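Local coordinates for protein pentafunctional AROM polypeptide (Schizosaccharomyces pombe, PDB 5SWV) that probably catalyses two steps of the shikimate pathway, dehydrating 3-dehydroquinate and reducing 3-dehydroshikimate to shikimate, as part of a larger five-enzyme polypeptide, at residues H270-A273 with Y274-G278; L314-M317 with K318-D321; S324-A327 with R328-A332; V415-P418 with D419-I422. All coordinates share one frame; numbering follows the deposited sequence.

Contact 1 (H270-A273 with Y274-G278)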
loop_
_atom_site.group_PDB
_atom_site.type_symbol
_atom_site.label_atom_id
_atom_site.label_comp_id
_atom_site.label_asym_id
_atom_site.label_seq_id
_atom_site.Cartn_x
_atom_site.Cartn_y
_atom_site.Cartn_z
ATOM N N HIS A 270 -1.327 -15.623 -7.024
ATOM C CA HIS A 270 -1.327 -15.671 -5.563
ATOM C C HIS A 270 -0.285 -16.642 -4.977
ATOM O O HIS A 270 0.317 -16.332 -3.954
ATOM C CB HIS A 270 -2.729 -15.957 -5.051
ATOM C CG HIS A 270 -3.697 -14.854 -5.334
ATOM N ND1 HIS A 270 -3.985 -13.869 -4.417
ATOM C CD2 HIS A 270 -4.437 -14.571 -6.430
ATOM C CE1 HIS A 270 -4.861 -13.026 -4.933
ATOM N NE2 HIS A 270 -5.151 -13.429 -6.153
ATOM N N SER A 271 -0.067 -17.786 -5.632
ATOM C CA SER A 271 1.011 -18.741 -5.262
ATOM C C SER A 271 2.344 -18.040 -5.196
ATOM O O SER A 271 3.078 -18.191 -4.217
ATOM C CB SER A 271 1.161 -19.876 -6.288
ATOM O OG SER A 271 0.084 -20.789 -6.223
ATOM N N THR A 272 2.638 -17.278 -6.252
ATOM C CA THR A 272 3.856 -16.482 -6.329
ATOM C C THR A 272 3.914 -15.480 -5.195
ATOM O O THR A 272 4.942 -15.351 -4.564
ATOM C CB THR A 272 3.988 -15.766 -7.681
ATOM O OG1 THR A 272 3.925 -16.737 -8.724
ATOM C CG2 THR A 272 5.295 -15.031 -7.788
ATOM N N ALA A 273 2.824 -14.788 -4.907
ATOM C CA ALA A 273 2.836 -13.806 -3.819
ATOM C C ALA A 273 3.197 -14.426 -2.452
ATOM O O ALA A 273 3.976 -13.834 -1.697
ATOM C CB ALA A 273 1.503 -13.083 -3.738
ATOM N N TYR A 274 2.657 -15.612 -2.152
ATOM C CA TYR A 274 2.956 -16.303 -0.886
ATOM C C TYR A 274 4.444 -16.607 -0.764
ATOM O O TYR A 274 5.060 -16.410 0.289
ATOM C CB TYR A 274 2.188 -17.624 -0.753
ATOM C CG TYR A 274 0.689 -17.547 -0.968
ATOM C CD1 TYR A 274 -0.061 -16.498 -0.445
ATOM C CD2 TYR A 274 0.021 -18.534 -1.688
ATOM C CE1 TYR A 274 -1.420 -16.416 -0.657
ATOM C CE2 TYR A 274 -1.337 -18.465 -1.894
ATOM C CZ TYR A 274 -2.054 -17.399 -1.379
ATOM O OH TYR A 274 -3.416 -17.329 -1.563
ATOM N N GLU A 275 5.004 -17.079 -1.870
ATOM C CA GLU A 275 6.393 -17.487 -1.960
ATOM C C GLU A 275 7.332 -16.318 -1.741
ATOM O O GLU A 275 8.300 -16.451 -1.030
ATOM C CB GLU A 275 6.638 -18.088 -3.331
ATOM C CG GLU A 275 7.900 -18.913 -3.436
ATOM C CD GLU A 275 8.407 -19.040 -4.873
ATOM O OE1 GLU A 275 7.640 -18.778 -5.844
ATOM O OE2 GLU A 275 9.601 -19.408 -5.023
ATOM N N LEU A 276 7.031 -15.175 -2.347
ATOM C CA LEU A 276 7.809 -13.943 -2.155
ATOM C C LEU A 276 7.660 -13.293 -0.780
ATOM O O LEU A 276 8.503 -12.516 -0.391
ATOM C CB LEU A 276 7.454 -12.916 -3.232
ATOM C CG LEU A 276 7.815 -13.322 -4.678
ATOM C CD1 LEU A 276 7.006 -12.524 -5.699
ATOM C CD2 LEU A 276 9.310 -13.170 -4.944
ATOM N N LEU A 277 6.602 -13.607 -0.047
ATOM C CA LEU A 277 6.369 -13.021 1.274
ATOM C C LEU A 277 6.505 -13.984 2.450
ATOM O O LEU A 277 6.292 -13.578 3.604
ATOM C CB LEU A 277 4.989 -12.369 1.284
ATOM C CG LEU A 277 5.094 -10.974 0.679
ATOM C CD1 LEU A 277 4.080 -10.778 -0.412
ATOM C CD2 LEU A 277 4.967 -9.934 1.776
ATOM N N GLY A 278 6.887 -15.233 2.170
ATOM C CA GLY A 278 7.172 -16.209 3.215
ATOM C C GLY A 278 5.923 -16.748 3.874
ATOM O O GLY A 278 5.961 -17.130 5.046
HETATM O O HOH W 1 -4.169 -14.715 -1.692
#
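H270-A273 and Y274-G278 meet as successive turns near the C-terminal end of helix 266-277, a local and mostly buried contact in the substrate-binding domain of the shikimate dehydrogenase portion. Backbone bonds four residues apart join the turns: Y274 N donates to H270 O at 3.0 Å and L276 N to T272 O at 3.1 Å, while L277 N makes a weak bond to A273 O. The ring of Y274 folds back along the helix, with CG anti to the carbonyl carbon (chi1 -52°). One face consequently settles over the carbonyl oxygen of H270, which stands 3.1 Å above the plane at the ring centre. The phenol also reaches H270 by a bridge: one water lies 2.7 Å from Y274 OH and 2.9 Å from H270 ND1, hydrogen-bonded to both. Strand 253-257, this helix and strand 282-285 form a beta-alpha-beta crossover between neighbouring parallel strands, and the H270 ring stacks on Y283 of the second. A different side of the helix carries T272 and L276, which run side by side with CG2 of the threonine 3.7 Å from CD1 of the leucine; T272 OG1 bonds to I268 O, leaving the methyl for packing. Small A273 and branched L277 suit the close approach of F512 from helix 500-516, and L276 rests on A524 and V525.

Contact 2 (L314-M317 with K318-D321)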
loop_
_atom_site.group_PDB
_atom_site.type_symbol
_atom_site.label_atom_id
_atom_site.label_comp_id
_atom_site.label_asym_id
_atom_site.label_seq_id
_atom_site.Cartn_x
_atom_site.Cartn_y
_atom_site.Cartn_z
ATOM N N LEU A 314 -22.539 -11.384 -8.816
ATOM C CA LEU A 314 -23.773 -10.848 -8.240
ATOM C C LEU A 314 -24.481 -11.848 -7.329
ATOM O O LEU A 314 -24.943 -11.486 -6.247
ATOM C CB LEU A 314 -24.726 -10.358 -9.342
ATOM C CG LEU A 314 -24.273 -9.113 -10.128
ATOM C CD1 LEU A 314 -23.425 -9.475 -11.349
ATOM C CD2 LEU A 314 -25.468 -8.301 -10.567
ATOM N N SER A 315 -24.558 -13.103 -7.766
ATOM C CA SER A 315 -25.309 -14.122 -7.031
ATOM C C SER A 315 -24.646 -14.553 -5.730
ATOM O O SER A 315 -25.301 -15.135 -4.882
ATOM C CB SER A 315 -25.571 -15.344 -7.907
ATOM O OG SER A 315 -24.359 -15.892 -8.359
ATOM N N VAL A 316 -23.363 -14.263 -5.572
ATOM C CA VAL A 316 -22.646 -14.609 -4.352
ATOM C C VAL A 316 -22.973 -13.658 -3.204
ATOM O O VAL A 316 -22.845 -14.031 -2.042
ATOM C CB VAL A 316 -21.111 -14.657 -4.599
ATOM C CG1 VAL A 316 -20.479 -13.266 -4.579
ATOM C CG2 VAL A 316 -20.434 -15.571 -3.598
ATOM N N MET A 317 -23.385 -12.438 -3.535
ATOM C CA MET A 317 -23.655 -11.387 -2.533
ATOM C C MET A 317 -24.686 -11.784 -1.476
ATOM O O MET A 317 -24.625 -11.311 -0.348
ATOM C CB MET A 317 -24.088 -10.094 -3.227
ATOM C CG MET A 317 -22.957 -9.463 -4.010
ATOM S SD MET A 317 -23.461 -8.134 -5.103
ATOM C CE MET A 317 -23.808 -6.855 -3.893
ATOM N N LYS A 318 -25.636 -12.621 -1.880
ATOM C CA LYS A 318 -26.451 -13.462 -0.990
ATOM C C LYS A 318 -25.778 -13.835 0.353
ATOM O O LYS A 318 -26.350 -13.603 1.424
ATOM C CB LYS A 318 -26.784 -14.764 -1.733
ATOM C CG LYS A 318 -28.178 -15.315 -1.503
ATOM C CD LYS A 318 -28.287 -16.814 -1.846
ATOM C CE LYS A 318 -27.818 -17.185 -3.256
ATOM N NZ LYS A 318 -28.433 -16.340 -4.331
ATOM N N PHE A 319 -24.566 -14.392 0.275
ATOM C CA PHE A 319 -23.881 -14.968 1.428
ATOM C C PHE A 319 -23.049 -13.999 2.242
ATOM O O PHE A 319 -22.415 -14.414 3.222
ATOM C CB PHE A 319 -22.927 -16.084 0.985
ATOM C CG PHE A 319 -23.589 -17.196 0.243
ATOM C CD1 PHE A 319 -24.514 -18.013 0.879
ATOM C CD2 PHE A 319 -23.271 -17.449 -1.086
ATOM C CE1 PHE A 319 -25.124 -19.054 0.198
ATOM C CE2 PHE A 319 -23.878 -18.487 -1.775
ATOM C CZ PHE A 319 -24.806 -19.291 -1.134
ATOM N N MET A 320 -22.990 -12.738 1.834
ATOM C CA MET A 320 -22.192 -11.749 2.538
ATOM C C MET A 320 -23.027 -11.112 3.629
ATOM O O MET A 320 -24.215 -10.853 3.444
ATOM C CB MET A 320 -21.716 -10.658 1.580
ATOM C CG MET A 320 -20.871 -11.116 0.395
ATOM S SD MET A 320 -19.318 -11.951 0.825
ATOM C CE MET A 320 -19.876 -13.650 0.729
ATOM N N ASP A 321 -22.386 -10.869 4.764
ATOM C CA ASP A 321 -22.959 -10.114 5.890
ATOM C C ASP A 321 -22.675 -8.602 5.774
ATOM O O ASP A 321 -23.406 -7.788 6.325
ATOM C CB ASP A 321 -22.363 -10.630 7.212
ATOM C CG ASP A 321 -22.567 -12.135 7.412
ATOM O OD1 ASP A 321 -23.709 -12.526 7.680
ATOM O OD2 ASP A 321 -21.601 -12.931 7.313
#
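V316 and M317 meet K318, F319 and M320 a turn further on in the loop joining strands 303-308 and 322-323 of the substrate-binding domain. A type I beta turn from L314 to M317 opens the segment, and two further bonds spanning three residues, as in 3-10 helix, continue the winding. F319 N donates to V316 O at 2.9 Å, and M320 N to M317 O at 3.1 Å; this second donor stands well above the carbonyl plane, 60° out of it. Buried, branched V316 packs on V333 and I336, and its CG2 lies 4.2 Å from F319 CD2. The side chain of M317 also packs on V333, while M320 CG comes 4.0 Å from M317 CA. The flexible thioether of M320 bends twice, at chi2 and chi3, and this brings CE back beside V316 O while the side chain packs on I336. K318 suits the solvent side: its aliphatic CD lies 4.3 Å above one face of the F319 ring, toward the rim. Bends at chi3 (-54°) and chi4 then curl the lysine chain back over the preceding turn, where NZ makes a weak hydrogen bond, 3.4 Å long, to S315 O.

Contact 3 (S324-A327 with R328-A332)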
loop_
_atom_site.group_PDB
_atom_site.type_symbol
_atom_site.label_atom_id
_atom_site.label_comp_id
_atom_site.label_asym_id
_atom_site.label_seq_id
_atom_site.Cartn_x
_atom_site.Cartn_y
_atom_site.Cartn_z
ATOM N N SER A 324 -18.219 -3.764 1.041
ATOM C CA SER A 324 -17.452 -2.523 0.987
ATOM C C SER A 324 -18.272 -1.522 0.200
ATOM O O SER A 324 -19.188 -1.899 -0.531
ATOM C CB SER A 324 -16.109 -2.726 0.301
ATOM O OG SER A 324 -16.264 -2.794 -1.103
ATOM N N ASP A 325 -17.927 -0.249 0.332
ATOM C CA ASP A 325 -18.640 0.800 -0.397
ATOM C C ASP A 325 -18.665 0.495 -1.894
ATOM O O ASP A 325 -19.713 0.591 -2.520
ATOM C CB ASP A 325 -18.010 2.179 -0.152
ATOM C CG ASP A 325 -18.171 2.677 1.295
ATOM O OD1 ASP A 325 -19.105 2.255 2.022
ATOM O OD2 ASP A 325 -17.347 3.530 1.700
ATOM N N GLU A 326 -17.526 0.081 -2.449
ATOM C CA GLU A 326 -17.426 -0.120 -3.892
ATOM C C GLU A 326 -18.271 -1.304 -4.312
ATOM O O GLU A 326 -18.941 -1.252 -5.334
ATOM C CB GLU A 326 -15.982 -0.308 -4.360
ATOM C CG GLU A 326 -15.126 0.952 -4.319
ATOM C CD GLU A 326 -14.617 1.336 -2.930
ATOM O OE1 GLU A 326 -14.749 0.533 -1.962
ATOM O OE2 GLU A 326 -14.110 2.479 -2.801
ATOM N N ALA A 327 -18.264 -2.361 -3.514
ATOM C CA ALA A 327 -19.052 -3.545 -3.834
ATOM C C ALA A 327 -20.530 -3.213 -3.851
ATOM O O ALA A 327 -21.250 -3.670 -4.731
ATOM C CB ALA A 327 -18.767 -4.700 -2.868
ATOM N N ARG A 328 -20.969 -2.410 -2.890
ATOM C CA ARG A 328 -22.355 -1.975 -2.860
ATOM C C ARG A 328 -22.648 -1.065 -4.031
ATOM O O ARG A 328 -23.627 -1.249 -4.725
ATOM C CB ARG A 328 -22.692 -1.244 -1.580
ATOM C CG ARG A 328 -24.197 -1.048 -1.407
ATOM C CD ARG A 328 -24.519 -0.094 -0.268
ATOM N NE ARG A 328 -23.539 -0.257 0.808
ATOM C CZ ARG A 328 -23.489 -1.292 1.655
ATOM N NH1 ARG A 328 -24.394 -2.282 1.605
ATOM N NH2 ARG A 328 -22.516 -1.326 2.571
ATOM N N PHE A 329 -21.788 -0.093 -4.258
ATOM C CA PHE A 329 -22.046 0.870 -5.285
ATOM C C PHE A 329 -22.122 0.201 -6.651
ATOM O O PHE A 329 -23.049 0.467 -7.380
ATOM C CB PHE A 329 -20.989 1.956 -5.260
ATOM C CG PHE A 329 -21.212 3.006 -6.282
ATOM C CD1 PHE A 329 -22.259 3.893 -6.146
ATOM C CD2 PHE A 329 -20.377 3.102 -7.392
ATOM C CE1 PHE A 329 -22.471 4.883 -7.105
ATOM C CE2 PHE A 329 -20.569 4.076 -8.345
ATOM C CZ PHE A 329 -21.624 4.965 -8.209
ATOM N N PHE A 330 -21.168 -0.669 -6.985
ATOM C CA PHE A 330 -21.184 -1.375 -8.272
ATOM C C PHE A 330 -22.040 -2.644 -8.270
ATOM O O PHE A 330 -22.190 -3.283 -9.318
ATOM C CB PHE A 330 -19.770 -1.765 -8.699
ATOM C CG PHE A 330 -18.844 -0.605 -8.918
ATOM C CD1 PHE A 330 -19.145 0.376 -9.835
ATOM C CD2 PHE A 330 -17.625 -0.528 -8.241
ATOM C CE1 PHE A 330 -18.277 1.441 -10.048
ATOM C CE2 PHE A 330 -16.740 0.522 -8.459
ATOM C CZ PHE A 330 -17.063 1.509 -9.366
ATOM N N GLY A 331 -22.556 -3.038 -7.104
ATOM C CA GLY A 331 -23.470 -4.177 -6.997
ATOM C C GLY A 331 -22.828 -5.480 -7.443
ATOM O O GLY A 331 -23.428 -6.257 -8.190
ATOM N N ALA A 332 -21.595 -5.708 -7.002
ATOM C CA ALA A 332 -20.838 -6.868 -7.430
ATOM C C ALA A 332 -19.694 -7.153 -6.470
ATOM O O ALA A 332 -19.043 -6.234 -5.962
ATOM C CB ALA A 332 -20.307 -6.651 -8.837
#
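The short helix 325-330 of the substrate-binding domain is capped at both ends, by S324 before it and by a Schellman motif after it, and S324-A327 meets R328-A332 along its whole length. S324 is the N-cap: its OG accepts from A327 N at 3.2 Å, serving an amide that has no earlier turn to bond to. That same hydroxyl is hydrogen-bonded to D350 OD1, and serine, small and polar, fits the double task. Regular helical bonds follow, among them R328 N to S324 O at 3.0 Å and F330 N to E326 O at 2.8 Å, the latter nearly straight at 173°. F330, whose chi1 of -62° sets CG beside its own backbone N, leans back over the turn and brings CD2 to 3.3 Å from E326 O. Its ring has F329 CD2 above one face. D325 OD1 and R328 NH2, of opposite charge, are 5.0 Å apart and not in contact. At the C-terminal end G331, with positive phi, reverses the chain; lacking a side chain, it adopts this conformation with little steric cost. A332 N thereby donates to A327 O at 3.1 Å, in the carbonyl plane, and A332 O returns to lie 3.4 Å from A327 CA in a CA-H...O contact.

Contact 4 (V415-P418 with D419-I422)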
loop_
_atom_site.group_PDB
_atom_site.type_symbol
_atom_site.label_atom_id
_atom_site.label_comp_id
_atom_site.label_asym_id
_atom_site.label_seq_id
_atom_site.Cartn_x
_atom_site.Cartn_y
_atom_site.Cartn_z
ATOM N N VAL A 415 -25.679 6.656 -13.496
ATOM C CA VAL A 415 -25.230 5.998 -12.259
ATOM C C VAL A 415 -24.614 7.004 -11.270
ATOM O O VAL A 415 -24.655 6.809 -10.069
ATOM C CB VAL A 415 -24.188 4.890 -12.570
ATOM C CG1 VAL A 415 -23.562 4.320 -11.299
ATOM C CG2 VAL A 415 -24.813 3.766 -13.392
ATOM N N PHE A 416 -24.029 8.069 -11.789
ATOM C CA PHE A 416 -23.294 9.029 -10.979
ATOM C C PHE A 416 -24.111 10.302 -10.793
ATOM O O PHE A 416 -25.069 10.527 -11.515
ATOM C CB PHE A 416 -21.963 9.322 -11.659
ATOM C CG PHE A 416 -21.107 8.092 -11.848
ATOM C CD1 PHE A 416 -20.236 7.673 -10.853
ATOM C CD2 PHE A 416 -21.194 7.336 -13.013
ATOM C CE1 PHE A 416 -19.459 6.541 -11.026
ATOM C CE2 PHE A 416 -20.415 6.199 -13.185
ATOM C CZ PHE A 416 -19.549 5.806 -12.192
ATOM N N PRO A 417 -23.752 11.137 -9.809
ATOM C CA PRO A 417 -24.521 12.365 -9.656
ATOM C C PRO A 417 -24.240 13.343 -10.790
ATOM O O PRO A 417 -23.291 13.139 -11.533
ATOM C CB PRO A 417 -24.035 12.939 -8.317
ATOM C CG PRO A 417 -23.217 11.862 -7.676
ATOM C CD PRO A 417 -22.682 11.038 -8.803
ATOM N N PRO A 418 -25.072 14.390 -10.930
ATOM C CA PRO A 418 -24.926 15.376 -12.025
ATOM C C PRO A 418 -23.589 16.116 -12.124
ATOM O O PRO A 418 -23.155 16.442 -13.220
ATOM C CB PRO A 418 -26.055 16.373 -11.747
ATOM C CG PRO A 418 -27.094 15.541 -11.068
ATOM C CD PRO A 418 -26.329 14.596 -10.182
ATOM N N ASP A 419 -22.939 16.362 -10.994
ATOM C CA ASP A 419 -21.683 17.106 -10.976
ATOM C C ASP A 419 -20.478 16.187 -10.857
ATOM O O ASP A 419 -19.478 16.593 -10.282
ATOM C CB ASP A 419 -21.689 18.113 -9.818
ATOM C CG ASP A 419 -21.551 17.444 -8.447
ATOM O OD1 ASP A 419 -22.056 16.301 -8.256
ATOM O OD2 ASP A 419 -20.917 18.080 -7.566
ATOM N N TYR A 420 -20.542 14.975 -11.419
ATOM C CA TYR A 420 -19.403 14.041 -11.384
ATOM C C TYR A 420 -18.396 14.233 -12.545
ATOM O O TYR A 420 -17.588 13.336 -12.825
ATOM C CB TYR A 420 -19.913 12.586 -11.354
ATOM C CG TYR A 420 -19.017 11.619 -10.604
ATOM C CD1 TYR A 420 -18.785 11.775 -9.236
ATOM C CD2 TYR A 420 -18.417 10.536 -11.251
ATOM C CE1 TYR A 420 -17.974 10.893 -8.542
ATOM C CE2 TYR A 420 -17.601 9.645 -10.559
ATOM C CZ TYR A 420 -17.383 9.825 -9.207
ATOM O OH TYR A 420 -16.579 8.951 -8.501
ATOM N N ASN A 421 -18.460 15.385 -13.215
ATOM C CA ASN A 421 -17.529 15.783 -14.245
ATOM C C ASN A 421 -17.586 14.964 -15.507
ATOM O O ASN A 421 -16.651 15.024 -16.310
ATOM C CB ASN A 421 -16.095 15.782 -13.722
ATOM C CG ASN A 421 -15.938 16.573 -12.443
ATOM O OD1 ASN A 421 -16.584 17.597 -12.258
ATOM N ND2 ASN A 421 -15.065 16.097 -11.549
ATOM N N ILE A 422 -18.674 14.233 -15.720
ATOM C CA ILE A 422 -18.799 13.425 -16.928
ATOM C C ILE A 422 -19.296 14.318 -18.053
ATOM O O ILE A 422 -20.270 15.024 -17.869
ATOM C CB ILE A 422 -19.758 12.234 -16.738
ATOM C CG1 ILE A 422 -19.265 11.354 -15.584
ATOM C CG2 ILE A 422 -19.839 11.400 -18.020
ATOM C CD1 ILE A 422 -20.237 10.278 -15.159
HETATM O O HOH W 2 -21.289 13.933 -14.119
#
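F416 and Y420 set their rings against each other within the loop that leads from helix 406-413 to strand 422-426. Following F416 outward, CB comes first, 3.8 Å from Y420 CD2 and also close to the end of I422. CG is 3.7 Å from Y420 CD2. There the ring divides its neighbours: CD1 meets Y420 CE2 at 3.3 Å and CE1 follows along the same tyrosine atoms, whereas CD2 turns to I422 CD1 at 3.8 Å, the isoleucine crossing at about a right angle. The ring planes differ by only 12°, but the centroids, 4.8 Å apart, are so displaced that little of one ring lies against the other. Large flat groups suit this place, since F416 also packs on I388 of helix 382-393 and Y420 stacks on H392 of that helix. Between the two aromatics P417 and P418 stiffen the chain; CD of P417 touches Y420 CD1 at 4.0 Å. P417 O and Y420 N, 3.3 Å apart, make the weak bond of a type I beta turn, and P418, its ring fixing phi near -58°, suits the second position. A water accepts from I422 N at 3.1 Å and gives a weak bond to P418 O. Such a helix-to-strand return completes a beta-alpha-beta unit at the edge of a parallel sheet with the 3-2-1-4-5-6 order of a Rossmann fold.

In the fold
The four contacts follow one another along the chain without nesting or crossing, each closing a few residues of helix or loop. Contact 1 comes first, on the crossover helix between two parallel strands, and its nearest atoms stay about 15 Å from those of contact 2. Contacts 2 and 3 flank the edge strand 322-323 and touch: M317 SD lies 3.6 Å from G331 C, and L314 also packs on G331, so the loop before the strand meets the end of the helix after it. Contact 4 belongs to the domain with the six-stranded parallel sheet, yet F329 CZ of contact 3 reaches V415 CG1 at 3.7 Å. The short helix 325-330 thus links the mixed-sheet domain with that domain.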